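Local structure of cutinase-like protein (Cryptococcus sp., 2CZQ) at residues K109-I114 against S155-V160; L98-A103 against S151-K156; G87-V92 against A144-V149; S32-A37 against M192-A197; A58-I63 against T91-Q96. The protein probably hydrolyses carboxylic esters, as a cutinase-like enzyme with the alpha/beta hydrolase fold. All coordinates share one frame; numbering follows the deposited sequence.

Contact 1 of 5, residues K109-I114 against S155-V160; sequences KGVFLI and SKTLDV
V111 and L113 exchange backbone hydrogen bonds with K156, L158 and V160 in a parallel ladder, segments 109-114 and 157-160 running 4.7 Å apart between axes and 7° from exactly parallel. V111 N donates to K156 O and L113 N to L158 O, and the carbonyls of V111 and L113 take up the N-H groups of L158 and V160. L158 thus binds through both its N-H and its C=O; the bond from L158 N to V111 O is 2.8 Å long and almost straight.

Side chains alternate between two faces. On one, F112 has CG anti to its backbone N (chi1 -178°), and the ring reaches past its direct neighbour until CE1 lies 3.6 Å from V160 CG2. I114 and V160 stand side by side, CG2 of I114 being 3.8 Å from V160 CB. Helix 187-200 covers this face. On the other, V111 and T157 lie side by side, pointing the same way, with V111 CB 3.6 Å from T157 OG1, and D159 crosses L113 so that OD1 comes within 3.6 Å of L113 CB. T91 of helix 86-98 touches both V111 and L113 here.

The polar ends find partners beyond the pair. T157 OG1 bonds to W153 O, D159 OD2 to N116 ND2, K156 NZ to the carbonyls of F105 and V108, and K109 NZ to N106 O. Two lysine ammonium groups at one strand end would repel each other mildly, a cost that carbonyl oxygens may offset; burial against aliphatic L113 would by itself disfavour the charge of D159, and the donor N116 ND2 would in part compensate.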
# COMPACT_ATOMS: atom_id res chain seq x y z
N LYS A 109 9.70 -1.23 -5.37
CA LYS A 109 10.01 -2.63 -5.10
C LYS A 109 8.81 -3.40 -4.56
O LYS A 109 8.79 -4.63 -4.66
CB LYS A 109 11.19 -2.76 -4.14
CG LYS A 109 12.46 -2.03 -4.59
CD LYS A 109 12.92 -2.42 -6.00
CE LYS A 109 14.11 -1.57 -6.43
NZ LYS A 109 14.49 -1.76 -7.86
N GLY A 110 7.84 -2.71 -3.99
CA GLY A 110 6.66 -3.37 -3.45
C GLY A 110 5.54 -2.40 -3.24
O GLY A 110 5.77 -1.21 -3.03
N VAL A 111 4.32 -2.93 -3.29
CA VAL A 111 3.10 -2.18 -3.02
C VAL A 111 2.33 -2.97 -1.97
O VAL A 111 2.10 -4.17 -2.13
CB VAL A 111 2.25 -2.03 -4.30
CG1 VAL A 111 0.96 -1.28 -3.99
CG2 VAL A 111 3.03 -1.31 -5.39
N PHE A 112 1.97 -2.30 -0.88
CA PHE A 112 1.30 -2.94 0.24
C PHE A 112 0.02 -2.18 0.53
O PHE A 112 0.05 -1.00 0.89
CB PHE A 112 2.22 -2.95 1.46
CG PHE A 112 1.62 -3.64 2.65
CD1 PHE A 112 1.70 -5.02 2.79
CD2 PHE A 112 0.95 -2.90 3.62
CE1 PHE A 112 1.13 -5.65 3.88
CE2 PHE A 112 0.38 -3.53 4.72
CZ PHE A 112 0.47 -4.90 4.85
N LEU A 113 -1.11 -2.86 0.36
CA LEU A 113 -2.43 -2.25 0.49
C LEU A 113 -3.22 -2.91 1.60
O LEU A 113 -3.12 -4.13 1.77
CB LEU A 113 -3.21 -2.38 -0.82
CG LEU A 113 -2.49 -1.91 -2.09
CD1 LEU A 113 -3.28 -2.29 -3.33
CD2 LEU A 113 -2.21 -0.42 -2.06
N ILE A 114 -3.98 -2.11 2.34
CA ILE A 114 -4.91 -2.63 3.34
C ILE A 114 -6.27 -1.97 3.17
O ILE A 114 -6.36 -0.77 2.91
CB ILE A 114 -4.39 -2.44 4.79
CG1 ILE A 114 -3.75 -1.06 4.98
CG2 ILE A 114 -3.43 -3.56 5.16
CD1 ILE A 114 -3.51 -0.68 6.43
N SER A 155 2.71 -9.12 -9.09
CA SER A 155 3.78 -9.94 -8.52
C SER A 155 4.58 -9.26 -7.41
O SER A 155 5.26 -9.93 -6.65
CB SER A 155 4.72 -10.45 -9.61
OG SER A 155 5.51 -9.40 -10.12
N LYS A 156 4.49 -7.93 -7.32
CA LYS A 156 5.17 -7.22 -6.23
C LYS A 156 4.18 -6.43 -5.36
O LYS A 156 4.56 -5.47 -4.70
CB LYS A 156 6.32 -6.36 -6.75
CG LYS A 156 5.92 -5.26 -7.69
CD LYS A 156 7.16 -4.57 -8.23
CE LYS A 156 6.79 -3.57 -9.32
NZ LYS A 156 7.97 -2.80 -9.80
N THR A 157 2.93 -6.87 -5.36
CA THR A 157 1.88 -6.29 -4.53
C THR A 157 1.40 -7.31 -3.51
O THR A 157 1.36 -8.51 -3.78
CB THR A 157 0.71 -5.83 -5.43
OG1 THR A 157 1.16 -4.81 -6.32
CG2 THR A 157 -0.41 -5.17 -4.62
N LEU A 158 1.04 -6.80 -2.34
CA LEU A 158 0.30 -7.55 -1.36
C LEU A 158 -0.92 -6.71 -1.02
O LEU A 158 -0.78 -5.58 -0.54
CB LEU A 158 1.13 -7.77 -0.10
CG LEU A 158 1.83 -9.11 0.12
CD1 LEU A 158 2.40 -9.14 1.53
CD2 LEU A 158 0.91 -10.31 -0.11
N ASP A 159 -2.10 -7.24 -1.33
CA ASP A 159 -3.36 -6.57 -1.06
C ASP A 159 -4.07 -7.31 0.06
O ASP A 159 -4.65 -8.39 -0.13
CB ASP A 159 -4.22 -6.49 -2.33
CG ASP A 159 -5.40 -5.56 -2.18
OD1 ASP A 159 -5.60 -5.03 -1.06
OD2 ASP A 159 -6.16 -5.31 -3.14
N VAL A 160 -3.97 -6.74 1.26
CA VAL A 160 -4.42 -7.37 2.48
C VAL A 160 -5.83 -6.90 2.81
O VAL A 160 -6.08 -5.71 3.00
CB VAL A 160 -3.46 -7.05 3.65
CG1 VAL A 160 -3.88 -7.78 4.91
CG2 VAL A 160 -2.02 -7.39 3.27

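Contact 2 of 5, residues L98-A103 against S151-K156; sequences LGTSGA and SGWVSK
W153 meets three consecutive residues, L98, G99 and T100, and its indole links the end of helix 86-98 and the turn after it to the loop before strand 157-160. The polar contribution is a single hydrogen bond from W153 NE1 to G99 O, 3.0 Å long but weak, since its N-H...O angle is only 126°. The same oxygen lies 3.5 Å from W153 CZ2, so it sits against the indole beyond NE1 as well. G99 leaves the helical conformation with positive phi (80°) at the end of helix 86-98, and this turn presents its carbonyl to the indole.

Apolar contacts lie on both sides of that bond. L98 places CB 4.1 Å from W153 CZ2, the two side chains slanting across each other. At the five-membered ring, T100 CG2 is 3.8 Å from W153 CD1 and equally close to G152 CA. That methyl stands anti to its own carbonyl carbon, and G152, without a side chain, lets it come right up to the backbone.

Within segment 151-156, V154 N bonds to S151 O and K156 N to W153 O, which folds the chain into turns on which W153 is carried. The ring is further enclosed by F105 of helix 103-107, packed edge-to-face, and by V108 of strand 108-114. L98, in turn, packs on I64 and I67, placing the contact where the C-terminal end of helix 86-98, resting on the middle of helix 57-73, meets the loop that leads into strand 157-160.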
# COMPACT_ATOMS: atom_id res chain seq x y z
N LEU A 98 1.38 5.00 -13.64
CA LEU A 98 2.81 4.77 -13.80
C LEU A 98 3.14 3.78 -14.91
O LEU A 98 4.19 3.88 -15.55
CB LEU A 98 3.43 4.28 -12.49
CG LEU A 98 3.56 5.31 -11.37
CD1 LEU A 98 3.99 4.62 -10.09
CD2 LEU A 98 4.50 6.44 -11.73
N GLY A 99 2.24 2.84 -15.16
CA GLY A 99 2.51 1.80 -16.13
C GLY A 99 3.40 0.71 -15.55
O GLY A 99 3.70 0.71 -14.36
N THR A 100 3.82 -0.21 -16.41
CA THR A 100 4.48 -1.43 -15.98
C THR A 100 5.90 -1.56 -16.52
O THR A 100 6.47 -2.65 -16.57
CB THR A 100 3.66 -2.68 -16.36
OG1 THR A 100 3.37 -2.66 -17.76
CG2 THR A 100 2.28 -2.66 -15.70
N SER A 101 6.46 -0.43 -16.94
CA SER A 101 7.84 -0.35 -17.41
C SER A 101 8.37 1.05 -17.12
O SER A 101 7.59 1.99 -16.93
CB SER A 101 7.91 -0.65 -18.91
OG SER A 101 7.31 0.38 -19.67
N GLY A 102 9.69 1.19 -17.08
CA GLY A 102 10.31 2.49 -16.88
C GLY A 102 10.88 2.67 -15.49
O GLY A 102 10.75 1.80 -14.63
N ALA A 103 11.49 3.83 -15.27
CA ALA A 103 12.25 4.10 -14.05
C ALA A 103 11.41 4.03 -12.78
O ALA A 103 11.85 3.44 -11.79
CB ALA A 103 12.95 5.45 -14.15
N SER A 151 -2.23 -5.98 -13.90
CA SER A 151 -1.61 -7.30 -13.93
C SER A 151 -0.09 -7.26 -13.77
O SER A 151 0.48 -8.09 -13.07
CB SER A 151 -2.02 -8.07 -15.19
OG SER A 151 -1.53 -7.43 -16.35
N GLY A 152 0.56 -6.28 -14.39
CA GLY A 152 2.02 -6.16 -14.36
C GLY A 152 2.60 -5.72 -13.02
O GLY A 152 3.82 -5.73 -12.86
N TRP A 153 1.73 -5.34 -12.08
CA TRP A 153 2.13 -4.95 -10.73
C TRP A 153 1.85 -6.05 -9.69
O TRP A 153 2.37 -5.99 -8.57
CB TRP A 153 1.37 -3.70 -10.30
CG TRP A 153 1.88 -2.43 -10.88
CD1 TRP A 153 1.49 -1.82 -12.04
CD2 TRP A 153 2.88 -1.58 -10.31
NE1 TRP A 153 2.18 -0.65 -12.22
CE2 TRP A 153 3.04 -0.48 -11.17
CE3 TRP A 153 3.66 -1.64 -9.15
CZ2 TRP A 153 3.95 0.55 -10.91
CZ3 TRP A 153 4.56 -0.62 -8.89
CH2 TRP A 153 4.70 0.46 -9.77
N VAL A 154 1.03 -7.03 -10.05
CA VAL A 154 0.53 -8.00 -9.08
C VAL A 154 1.66 -8.76 -8.36
O VAL A 154 1.57 -8.99 -7.15
CB VAL A 154 -0.48 -8.96 -9.73
CG1 VAL A 154 -0.81 -10.13 -8.82
CG2 VAL A 154 -1.76 -8.21 -10.11
N SER A 155 2.71 -9.12 -9.09
CA SER A 155 3.78 -9.94 -8.52
C SER A 155 4.58 -9.26 -7.41
O SER A 155 5.26 -9.93 -6.65
CB SER A 155 4.72 -10.45 -9.61
OG SER A 155 5.51 -9.40 -10.12
N LYS A 156 4.49 -7.93 -7.32
CA LYS A 156 5.17 -7.22 -6.23
C LYS A 156 4.18 -6.43 -5.36
O LYS A 156 4.56 -5.47 -4.70
CB LYS A 156 6.32 -6.36 -6.75
CG LYS A 156 5.92 -5.26 -7.69
CD LYS A 156 7.16 -4.57 -8.23
CE LYS A 156 6.79 -3.57 -9.32
NZ LYS A 156 7.97 -2.80 -9.80

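Contact 3 of 5, residues G87-V92 against A144-V149; sequences GAAATV and AYQGSV
V92 and V149 cross at about a right angle, their CG2 methyls 4.1 Å apart, where helix 86-98 of this alpha/beta hydrolase fold meets the segment that leaves helix 143-146. The other V92 branch, CG1, is anti to the backbone N (chi1 168°) and rests on the peptide group of S148, 3.5 Å from both S148 O and S148 C. One valine therefore packs on a side chain with one methyl and on a flat peptide with the other.

A turn earlier on the helix, A89 offers its CB to the end of Q146. The extended chain of Q146 carries the amide across, with NE2 3.4 Å from that methyl and OE1 3.8 Å from it. The amide packs against carbon here, while NE2 finds its hydrogen bond at D118 OD1. G147, with positive phi, ends helix 143-146, and the chain then runs past V92; Q96 NE2 is bonded to both Q146 O and S148 O.

G87 belongs to a GxSxG sequence consistent with a nucleophile elbow. Its carbonyl oxygen receives two donors from T91, N at 3.0 Å and OG1 at 2.8 Å, which approach from opposite faces of the carbonyl plane.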
# COMPACT_ATOMS: atom_id res chain seq x y z
N GLY A 87 -6.56 5.74 0.68
CA GLY A 87 -5.16 5.75 0.29
C GLY A 87 -4.73 4.55 -0.54
O GLY A 87 -3.83 4.66 -1.36
N ALA A 88 -5.38 3.41 -0.31
CA ALA A 88 -5.15 2.24 -1.15
C ALA A 88 -5.64 2.51 -2.57
O ALA A 88 -4.94 2.21 -3.53
CB ALA A 88 -5.81 1.00 -0.56
N ALA A 89 -6.84 3.07 -2.70
CA ALA A 89 -7.37 3.43 -4.01
C ALA A 89 -6.45 4.43 -4.71
O ALA A 89 -6.14 4.28 -5.89
CB ALA A 89 -8.79 3.98 -3.88
N ALA A 90 -6.00 5.45 -3.98
CA ALA A 90 -5.09 6.43 -4.57
C ALA A 90 -3.81 5.77 -5.08
O ALA A 90 -3.26 6.17 -6.12
CB ALA A 90 -4.75 7.52 -3.57
N THR A 91 -3.33 4.77 -4.35
CA THR A 91 -2.14 4.02 -4.74
C THR A 91 -2.39 3.18 -5.99
O THR A 91 -1.57 3.17 -6.91
CB THR A 91 -1.67 3.15 -3.57
OG1 THR A 91 -1.35 3.98 -2.44
CG2 THR A 91 -0.36 2.45 -3.90
N VAL A 92 -3.51 2.46 -6.01
CA VAL A 92 -3.89 1.67 -7.18
C VAL A 92 -3.91 2.54 -8.44
O VAL A 92 -3.38 2.15 -9.48
CB VAL A 92 -5.25 0.98 -6.95
CG1 VAL A 92 -5.80 0.41 -8.25
CG2 VAL A 92 -5.13 -0.10 -5.88
N ALA A 144 -15.29 -1.84 -9.55
CA ALA A 144 -16.04 -1.83 -10.81
C ALA A 144 -15.81 -0.57 -11.63
O ALA A 144 -15.72 -0.64 -12.85
CB ALA A 144 -17.53 -2.06 -10.55
N TYR A 145 -15.72 0.58 -10.96
CA TYR A 145 -15.49 1.83 -11.70
C TYR A 145 -14.06 2.32 -11.66
O TYR A 145 -13.61 2.94 -12.62
CB TYR A 145 -16.45 2.94 -11.27
CG TYR A 145 -16.33 3.33 -9.82
CD1 TYR A 145 -15.39 4.27 -9.40
CD2 TYR A 145 -17.15 2.75 -8.87
CE1 TYR A 145 -15.27 4.62 -8.06
CE2 TYR A 145 -17.05 3.10 -7.53
CZ TYR A 145 -16.10 4.02 -7.13
OH TYR A 145 -16.03 4.35 -5.80
N GLN A 146 -13.34 2.07 -10.57
CA GLN A 146 -12.01 2.63 -10.39
C GLN A 146 -10.91 1.72 -10.92
O GLN A 146 -9.78 2.17 -11.16
CB GLN A 146 -11.80 2.95 -8.91
CG GLN A 146 -10.60 3.83 -8.57
CD GLN A 146 -10.72 4.45 -7.19
OE1 GLN A 146 -10.31 5.60 -6.98
NE2 GLN A 146 -11.28 3.71 -6.25
N GLY A 147 -11.24 0.45 -11.13
CA GLY A 147 -10.26 -0.51 -11.60
C GLY A 147 -9.44 -1.10 -10.48
O GLY A 147 -9.72 -0.89 -9.29
N SER A 148 -8.41 -1.83 -10.87
CA SER A 148 -7.68 -2.71 -9.98
C SER A 148 -6.17 -2.52 -10.10
O SER A 148 -5.69 -1.77 -10.95
CB SER A 148 -8.04 -4.16 -10.32
OG SER A 148 -7.70 -4.43 -11.67
N VAL A 149 -5.43 -3.20 -9.23
CA VAL A 149 -3.99 -3.33 -9.40
C VAL A 149 -3.74 -3.92 -10.79
O VAL A 149 -4.26 -4.99 -11.10
CB VAL A 149 -3.41 -4.29 -8.32
CG1 VAL A 149 -1.93 -4.57 -8.58
CG2 VAL A 149 -3.60 -3.72 -6.92

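Contact 4 of 5, residues S32-A37 against M192-A197; sequences SQITAA and MGYKFA
I34 and A197 make the tight part of this helix pair, which lies against one side of the central sheet of the alpha/beta hydrolase fold. Segments 32-37 and 192-197 of helices 28-37 and 187-200 run the same general way, with axes 8.9 Å apart at closest approach and a crossing angle of -34°. I34 points CD1 at A197 CB, at 3.4 Å, closer than methyl groups usually pack. Its CG1 lies anti to the carbonyl carbon, beside the backbone N, and is 3.8 Å from Y194 CA. The sheet backs the pair: I34 also rests on Y9, L11 and Q82, and A197 on I80. I34 and A197 are both buried.

The solvent-facing half has another character. Here Q33 stretches across Y194, and its amide is stacked on the phenol ring, the two planes 29° apart. OE1 lies over the ring face, 3.6 Å from Y194 CD1, while NE2 is 3.5 Å from Y194 CB; Q33 CB comes to 3.5 Å from Y194 CD2, so Q33 crosses the phenol at about a right angle, its CB near CD2 of the tyrosine and its amide near the tyrosine CB, CG and CD1. Polar and aromatic groups share this outer layer by stacking, with no hydrogen bond between the segments. The first torsion of Y194 lies well off the staggered values (chi1 136°), which suggests some strain. An apolar touch completes this side: A37 CB sits at the ring edge, near its plane, 4.3 Å from Y194 CE2.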
# COMPACT_ATOMS: atom_id res chain seq x y z
N SER A 32 7.84 1.50 11.79
CA SER A 32 8.82 1.51 12.87
C SER A 32 9.74 0.28 12.77
O SER A 32 10.94 0.38 12.99
CB SER A 32 8.16 1.63 14.24
OG SER A 32 7.56 0.42 14.65
N GLN A 33 9.17 -0.87 12.41
CA GLN A 33 9.95 -2.09 12.26
C GLN A 33 10.88 -2.05 11.05
O GLN A 33 12.05 -2.44 11.14
CB GLN A 33 9.04 -3.31 12.15
CG GLN A 33 8.19 -3.59 13.36
CD GLN A 33 7.42 -4.87 13.17
OE1 GLN A 33 7.88 -5.95 13.57
NE2 GLN A 33 6.26 -4.77 12.53
N ILE A 34 10.37 -1.57 9.92
CA ILE A 34 11.15 -1.54 8.69
C ILE A 34 12.33 -0.59 8.84
O ILE A 34 13.47 -0.96 8.53
CB ILE A 34 10.28 -1.11 7.48
CG1 ILE A 34 9.16 -2.12 7.21
CG2 ILE A 34 11.14 -0.91 6.23
CD1 ILE A 34 7.95 -1.51 6.52
N THR A 35 12.07 0.62 9.32
CA THR A 35 13.13 1.61 9.45
C THR A 35 14.16 1.23 10.52
O THR A 35 15.31 1.63 10.42
CB THR A 35 12.60 3.04 9.69
OG1 THR A 35 11.76 3.07 10.85
CG2 THR A 35 11.74 3.51 8.51
N ALA A 36 13.74 0.47 11.53
CA ALA A 36 14.69 -0.05 12.51
C ALA A 36 15.54 -1.18 11.94
O ALA A 36 16.69 -1.36 12.36
CB ALA A 36 13.97 -0.51 13.77
N ALA A 37 14.98 -1.93 11.00
CA ALA A 37 15.68 -3.07 10.41
C ALA A 37 16.69 -2.66 9.34
O ALA A 37 17.77 -3.25 9.24
CB ALA A 37 14.68 -4.07 9.83
N MET A 192 3.30 -8.90 8.60
CA MET A 192 3.36 -9.21 7.17
C MET A 192 3.87 -8.01 6.38
O MET A 192 4.68 -8.18 5.47
CB MET A 192 1.97 -9.61 6.71
CG MET A 192 1.87 -10.14 5.31
SD MET A 192 0.32 -11.02 5.08
CE MET A 192 -0.91 -9.86 5.72
N GLY A 193 3.39 -6.82 6.71
CA GLY A 193 3.80 -5.61 6.01
C GLY A 193 5.27 -5.28 6.20
O GLY A 193 5.94 -4.86 5.25
N TYR A 194 5.75 -5.46 7.42
CA TYR A 194 7.16 -5.25 7.74
C TYR A 194 8.04 -6.25 6.99
O TYR A 194 9.02 -5.86 6.34
CB TYR A 194 7.38 -5.27 9.26
CG TYR A 194 8.59 -6.04 9.72
CD1 TYR A 194 8.45 -7.29 10.32
CD2 TYR A 194 9.88 -5.54 9.55
CE1 TYR A 194 9.55 -8.02 10.74
CE2 TYR A 194 10.99 -6.26 9.97
CZ TYR A 194 10.82 -7.49 10.56
OH TYR A 194 11.93 -8.20 10.95
N LYS A 195 7.70 -7.54 7.05
CA LYS A 195 8.50 -8.55 6.37
C LYS A 195 8.49 -8.36 4.86
O LYS A 195 9.53 -8.49 4.21
CB LYS A 195 8.04 -9.96 6.74
CG LYS A 195 8.35 -10.34 8.17
CD LYS A 195 8.11 -11.80 8.46
CE LYS A 195 8.49 -12.08 9.91
NZ LYS A 195 8.45 -13.52 10.28
N PHE A 196 7.32 -8.04 4.32
CA PHE A 196 7.16 -7.80 2.89
C PHE A 196 8.09 -6.68 2.44
O PHE A 196 8.86 -6.84 1.49
CB PHE A 196 5.69 -7.45 2.60
CG PHE A 196 5.44 -7.00 1.19
CD1 PHE A 196 5.32 -7.92 0.15
CD2 PHE A 196 5.28 -5.65 0.90
CE1 PHE A 196 5.05 -7.50 -1.14
CE2 PHE A 196 5.02 -5.22 -0.40
CZ PHE A 196 4.90 -6.15 -1.42
N ALA A 197 8.02 -5.54 3.13
CA ALA A 197 8.83 -4.39 2.76
C ALA A 197 10.32 -4.68 2.88
O ALA A 197 11.07 -4.41 1.95
CB ALA A 197 8.46 -3.20 3.61

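Contact 5 of 5, residues A58-I63 against T91-Q96; sequences AGTADI and TVVALQ
T60 and A94 mark the closest point of the two backbones, their CA atoms 5.2 Å apart, where segments 58-63 and 91-96 cross at -58° with helix axes 8.5 Å apart. A94 points its methyl toward segment 58-63, and its small size is consistent with so near an approach.

T60 straddles this point with its two branches. The methyl CG2 settles on the A94 backbone, 3.6 Å from A94 N, and the hydroxyl OG1 turns to V93, 3.8 Å from V93 CB. Chi1 of -66° sets OG1 beside the T60 backbone N, and from there it bonds to A90 O one turn back on the opposing helix. The polar end of a buried threonine is thus satisfied by a helix carbonyl.

I63, one turn further on, reaches across with both branches. Its CG2 is 4.2 Å from A94 CB, and CD1 lies 3.8 Å from T91 OG1, the I63 and T91 side chains crossing at about a right angle. I63 and T91 both also touch T14 of strand 9-14.

Two helices lying together on one face of a parallel sheet are characteristic of the three-layer alpha/beta hydrolase fold, and helix 86-98 is the one that follows the probable nucleophile elbow.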
# COMPACT_ATOMS: atom_id res chain seq x y z
N ALA A 58 -5.44 14.21 -5.89
CA ALA A 58 -4.29 14.90 -5.31
C ALA A 58 -3.35 13.92 -4.60
O ALA A 58 -2.14 14.13 -4.58
CB ALA A 58 -4.73 16.02 -4.38
N GLY A 59 -3.91 12.86 -4.03
CA GLY A 59 -3.11 11.83 -3.39
C GLY A 59 -2.30 11.06 -4.40
O GLY A 59 -1.08 10.90 -4.25
N THR A 60 -2.95 10.58 -5.45
CA THR A 60 -2.25 9.90 -6.53
C THR A 60 -1.12 10.76 -7.09
O THR A 60 -0.01 10.29 -7.29
CB THR A 60 -3.26 9.54 -7.63
OG1 THR A 60 -4.18 8.56 -7.12
CG2 THR A 60 -2.57 8.91 -8.85
N ALA A 61 -1.42 12.03 -7.34
CA ALA A 61 -0.43 12.95 -7.90
C ALA A 61 0.77 13.11 -6.97
O ALA A 61 1.91 13.18 -7.43
CB ALA A 61 -1.05 14.29 -8.22
N ASP A 62 0.52 13.19 -5.67
CA ASP A 62 1.60 13.41 -4.72
C ASP A 62 2.47 12.17 -4.52
O ASP A 62 3.68 12.29 -4.31
CB ASP A 62 1.08 13.97 -3.41
CG ASP A 62 2.17 14.53 -2.55
OD1 ASP A 62 2.91 15.42 -3.04
OD2 ASP A 62 2.34 14.12 -1.39
N ILE A 63 1.87 10.98 -4.60
CA ILE A 63 2.66 9.74 -4.60
C ILE A 63 3.67 9.78 -5.75
O ILE A 63 4.87 9.55 -5.57
CB ILE A 63 1.74 8.51 -4.78
CG1 ILE A 63 0.86 8.29 -3.55
CG2 ILE A 63 2.57 7.25 -5.07
CD1 ILE A 63 -0.31 7.34 -3.84
N THR A 91 -3.33 4.77 -4.35
CA THR A 91 -2.14 4.02 -4.74
C THR A 91 -2.39 3.18 -5.99
O THR A 91 -1.57 3.17 -6.91
CB THR A 91 -1.67 3.15 -3.57
OG1 THR A 91 -1.35 3.98 -2.44
CG2 THR A 91 -0.36 2.45 -3.90
N VAL A 92 -3.51 2.46 -6.01
CA VAL A 92 -3.89 1.67 -7.18
C VAL A 92 -3.91 2.54 -8.44
O VAL A 92 -3.38 2.15 -9.48
CB VAL A 92 -5.25 0.98 -6.95
CG1 VAL A 92 -5.80 0.41 -8.25
CG2 VAL A 92 -5.13 -0.10 -5.88
N VAL A 93 -4.53 3.71 -8.33
CA VAL A 93 -4.61 4.60 -9.48
C VAL A 93 -3.23 5.12 -9.88
O VAL A 93 -2.95 5.27 -11.07
CB VAL A 93 -5.65 5.72 -9.25
CG1 VAL A 93 -5.70 6.70 -10.42
CG2 VAL A 93 -7.03 5.09 -9.04
N ALA A 94 -2.35 5.34 -8.90
CA ALA A 94 -0.96 5.65 -9.22
C ALA A 94 -0.31 4.55 -10.06
O ALA A 94 0.39 4.83 -11.02
CB ALA A 94 -0.14 5.92 -7.96
N LEU A 95 -0.55 3.29 -9.70
CA LEU A 95 0.01 2.18 -10.47
C LEU A 95 -0.50 2.20 -11.91
O LEU A 95 0.25 1.98 -12.86
CB LEU A 95 -0.32 0.83 -9.85
CG LEU A 95 -0.05 0.63 -8.35
CD1 LEU A 95 -0.30 -0.82 -7.97
CD2 LEU A 95 1.36 1.07 -7.96
N GLN A 96 -1.80 2.48 -12.06
CA GLN A 96 -2.42 2.55 -13.37
C GLN A 96 -1.78 3.64 -14.23
O GLN A 96 -1.60 3.46 -15.44
CB GLN A 96 -3.92 2.79 -13.23
CG GLN A 96 -4.66 1.66 -12.54
CD GLN A 96 -6.09 2.02 -12.14
OE1 GLN A 96 -6.52 3.16 -12.30
NE2 GLN A 96 -6.82 1.05 -11.61

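In the fold
Contact 1 is the sheet step against which the others are stacked. Contacts 3 and 5 share T91 and V92 on helix 86-98, with centres 9 Å apart; that helix packs on L113 through V92 CG2, 3.8 Å from L113 CD1. Contact 2 continues the layer at the end of the helix, where W153 CE3 is 3.8 Å from V111 CG2. Contact 4 lies beyond the other face, its centre about 24 Å from that of contact 3, and reaches the sheet through F112 CE1, 3.4 Å from G193 CA. S85, H180 and D165 have the geometry of a probable Ser-His-Asp triad; G87 of contact 3 belongs to the probable nucleophile elbow, which L113 of contact 1 touches.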